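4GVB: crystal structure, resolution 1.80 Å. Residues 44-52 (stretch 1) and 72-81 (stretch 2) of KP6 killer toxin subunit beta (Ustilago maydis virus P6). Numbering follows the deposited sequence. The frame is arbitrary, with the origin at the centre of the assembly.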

# COMPACT_ATOMS: atom_id res chain seq x y z
N GLY B 44 -16.30 0.84 4.49
CA GLY B 44 -15.04 0.59 3.82
C GLY B 44 -14.87 1.18 2.43
O GLY B 44 -13.97 0.79 1.68
N PHE B 45 -15.73 2.13 2.07
CA PHE B 45 -15.62 2.76 0.76
C PHE B 45 -14.81 4.04 0.81
O PHE B 45 -14.79 4.73 1.83
CB PHE B 45 -17.00 3.07 0.19
CG PHE B 45 -17.66 1.90 -0.47
CD1 PHE B 45 -18.47 1.05 0.26
CD2 PHE B 45 -17.47 1.65 -1.81
CE1 PHE B 45 -19.08 -0.03 -0.34
CE2 PHE B 45 -18.08 0.57 -2.43
CZ PHE B 45 -18.88 -0.27 -1.70
N CYS B 46 -14.15 4.34 -0.30
CA CYS B 46 -13.53 5.64 -0.52
C CYS B 46 -14.48 6.47 -1.38
O CYS B 46 -14.96 6.01 -2.42
CB CYS B 46 -12.19 5.44 -1.23
SG CYS B 46 -11.33 6.93 -1.74
N ARG B 47 -14.75 7.70 -0.96
CA ARG B 47 -15.64 8.58 -1.69
C ARG B 47 -14.95 9.88 -2.07
O ARG B 47 -13.97 10.28 -1.44
CB ARG B 47 -16.88 8.88 -0.86
CG ARG B 47 -17.73 7.67 -0.54
CD ARG B 47 -18.77 8.02 0.52
NE ARG B 47 -19.82 7.01 0.63
CZ ARG B 47 -19.73 5.93 1.39
NH1 ARG B 47 -18.62 5.70 2.10
NH2 ARG B 47 -20.73 5.06 1.44
N ALA B 48 -15.45 10.54 -3.11
CA ALA B 48 -14.97 11.86 -3.49
C ALA B 48 -15.32 12.86 -2.39
O ALA B 48 -16.39 12.77 -1.78
CB ALA B 48 -15.56 12.28 -4.81
N LYS B 49 -14.44 13.82 -2.14
CA LYS B 49 -14.69 14.83 -1.12
C LYS B 49 -15.79 15.81 -1.57
O LYS B 49 -16.57 16.30 -0.75
CB LYS B 49 -13.40 15.57 -0.77
CG LYS B 49 -12.33 14.66 -0.20
CD LYS B 49 -11.07 15.41 0.19
CE LYS B 49 -10.24 14.57 1.16
NZ LYS B 49 -9.02 15.28 1.65
N TYR B 50 -15.84 16.09 -2.87
CA TYR B 50 -16.85 16.97 -3.44
C TYR B 50 -17.31 16.41 -4.78
O TYR B 50 -16.57 15.68 -5.43
CB TYR B 50 -16.27 18.36 -3.68
CG TYR B 50 -15.68 19.05 -2.46
CD1 TYR B 50 -16.50 19.63 -1.50
CD2 TYR B 50 -14.30 19.15 -2.31
CE1 TYR B 50 -15.96 20.28 -0.40
CE2 TYR B 50 -13.76 19.80 -1.21
CZ TYR B 50 -14.59 20.35 -0.26
OH TYR B 50 -14.03 21.00 0.82
N SER B 51 -18.52 16.77 -5.21
CA SER B 51 -19.08 16.21 -6.44
C SER B 51 -18.26 16.61 -7.67
O SER B 51 -18.22 15.89 -8.67
CB SER B 51 -20.55 16.60 -6.62
OG SER B 51 -20.69 17.94 -7.05
N TRP B 52 -17.61 17.77 -7.59
CA TRP B 52 -16.79 18.27 -8.69
C TRP B 52 -15.38 17.68 -8.60
O TRP B 52 -14.63 17.70 -9.57
CB TRP B 52 -16.75 19.80 -8.66
CG TRP B 52 -16.46 20.37 -7.30
CD1 TRP B 52 -17.37 20.79 -6.37
CD2 TRP B 52 -15.16 20.56 -6.70
NE1 TRP B 52 -16.72 21.24 -5.24
CE2 TRP B 52 -15.37 21.10 -5.42
CE3 TRP B 52 -13.86 20.32 -7.13
CZ2 TRP B 52 -14.31 21.41 -4.56
CZ3 TRP B 52 -12.81 20.63 -6.28
CH2 TRP B 52 -13.04 21.17 -5.01
N THR B 72 -11.12 -4.16 -7.65
CA THR B 72 -11.90 -3.08 -7.10
C THR B 72 -13.37 -3.34 -7.31
O THR B 72 -13.76 -3.91 -8.32
CB THR B 72 -11.55 -1.74 -7.77
OG1 THR B 72 -11.90 -1.80 -9.16
CG2 THR B 72 -10.05 -1.42 -7.60
N ASN B 73 -14.17 -2.94 -6.34
CA ASN B 73 -15.61 -2.91 -6.52
C ASN B 73 -15.99 -1.45 -6.50
O ASN B 73 -15.69 -0.76 -5.54
CB ASN B 73 -16.34 -3.64 -5.39
CG ASN B 73 -16.03 -5.13 -5.36
OD1 ASN B 73 -15.44 -5.69 -6.29
ND2 ASN B 73 -16.46 -5.79 -4.28
N CYS B 74 -16.62 -0.96 -7.56
CA CYS B 74 -16.95 0.45 -7.64
C CYS B 74 -18.43 0.59 -7.91
O CYS B 74 -19.01 -0.24 -8.59
CB CYS B 74 -16.17 1.16 -8.75
SG CYS B 74 -14.41 1.39 -8.42
N GLN B 75 -19.04 1.65 -7.38
CA GLN B 75 -20.42 1.95 -7.75
C GLN B 75 -20.71 3.44 -7.70
O GLN B 75 -19.97 4.20 -7.08
CB GLN B 75 -21.41 1.18 -6.89
CG GLN B 75 -21.20 1.30 -5.41
CD GLN B 75 -22.17 0.42 -4.65
OE1 GLN B 75 -21.83 -0.69 -4.23
NE2 GLN B 75 -23.39 0.89 -4.48
N PRO B 76 -21.79 3.87 -8.37
CA PRO B 76 -22.09 5.30 -8.27
C PRO B 76 -22.38 5.65 -6.82
O PRO B 76 -22.99 4.88 -6.08
CB PRO B 76 -23.34 5.46 -9.15
CG PRO B 76 -23.90 4.09 -9.30
CD PRO B 76 -22.78 3.12 -9.17
N ASP B 77 -21.89 6.81 -6.40
CA ASP B 77 -22.05 7.26 -5.03
C ASP B 77 -23.41 7.96 -4.91
O ASP B 77 -23.61 9.00 -5.52
CB ASP B 77 -20.93 8.23 -4.67
CG ASP B 77 -20.98 8.68 -3.22
OD1 ASP B 77 -22.02 8.49 -2.55
OD2 ASP B 77 -19.97 9.25 -2.74
N PRO B 78 -24.32 7.39 -4.12
CA PRO B 78 -25.70 7.90 -3.99
C PRO B 78 -25.79 9.36 -3.53
O PRO B 78 -26.75 10.05 -3.88
CB PRO B 78 -26.31 6.98 -2.93
CG PRO B 78 -25.50 5.75 -2.97
CD PRO B 78 -24.10 6.17 -3.33
N GLN B 79 -24.80 9.83 -2.77
CA GLN B 79 -24.85 11.19 -2.24
C GLN B 79 -24.66 12.24 -3.33
O GLN B 79 -24.81 13.43 -3.08
CB GLN B 79 -23.81 11.40 -1.14
CG GLN B 79 -22.39 11.60 -1.66
CD GLN B 79 -21.40 11.94 -0.56
OE1 GLN B 79 -21.68 12.75 0.33
NE2 GLN B 79 -20.22 11.33 -0.63
N TYR B 80 -24.32 11.79 -4.54
CA TYR B 80 -24.09 12.71 -5.65
C TYR B 80 -24.99 12.39 -6.86
O TYR B 80 -24.81 12.96 -7.94
CB TYR B 80 -22.62 12.70 -6.07
CG TYR B 80 -21.63 13.14 -5.00
CD1 TYR B 80 -21.81 14.34 -4.32
CD2 TYR B 80 -20.53 12.37 -4.67
CE1 TYR B 80 -20.91 14.76 -3.35
CE2 TYR B 80 -19.62 12.78 -3.69
CZ TYR B 80 -19.82 13.97 -3.04
OH TYR B 80 -18.93 14.39 -2.07
N GLU B 81 -25.95 11.49 -6.68
CA GLU B 81 -26.85 11.08 -7.76
C GLU B 81 -28.06 12.00 -7.85
O GLU B 81 -28.87 12.06 -6.91
CB GLU B 81 -27.31 9.63 -7.57
CG GLU B 81 -26.21 8.58 -7.74
CD GLU B 81 -26.73 7.15 -7.68
OE1 GLU B 81 -27.32 6.73 -6.67
OE2 GLU B 81 -26.54 6.42 -8.67
O HOH W 1 -22.56 7.67 -0.12
O HOH W 2 -17.76 9.58 -4.41

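Read along residues 72-81, this contact starts thin and ends dense. Thr-72 stands clear of the other stretch, and the strand first meets it at Asn-73, whose backbone O lies 4.1 Å from Phe-45 CE2. Cys-74 points its CA-to-CB bond away. Gln-75 starts sideways, yet the end of its side chain comes nearer, bringing Gln-75 OE1 to 3.9 Å from Phe-45 CZ, so two oxygens approach the aromatic ring obliquely. Pro-76 is out of reach.

Asp-77 is the organiser. It is buried and its CA-to-CB bond points toward the other stretch; its carboxylate forms no direct salt bridge with Arg-47: Asp-77 OD2 is 4.0 Å from Arg-47 NE and 3.5 Å from the aliphatic Arg-47 CG. Water bridges the gap instead. Water 1 accepts from Arg-47 NE (2.9 Å) and donates to Asp-77 OD1 (2.6 Å); water 2 accepts from Ala-48 N (2.8 Å) and donates to Asp-77 OD2 (2.8 Å). The same carboxylate also braces its own turn, with Asp-77 OD1 accepting from Gln-79 N (3.1 Å) and Asp-77 OD2 from Gln-79 NE2 (3.0 Å), while Tyr-80 N donates to Asp-77 O (3.0 Å). One acid thus serves both the local fold and the contact.

Past Pro-78, Gln-79 sets NE2 3.8 Å from Arg-47 CD. Tyr-80 then supplies the largest covered area of any residue here. Tyr-80 OH donates to Ala-48 O at 3.0 Å, a direct hydrogen bond between the stretches, and lies 3.6 Å from Tyr-50 CA. Ala-48 CB packs 4.2 Å from Tyr-80 CE2, and Ser-51 covers one ring face, with its CB 3.5 Å from Tyr-80 CD1. Glu-81 makes no contact. The rule is economical: one tyrosine docks directly onto backbone, and one aspartate reaches across through water.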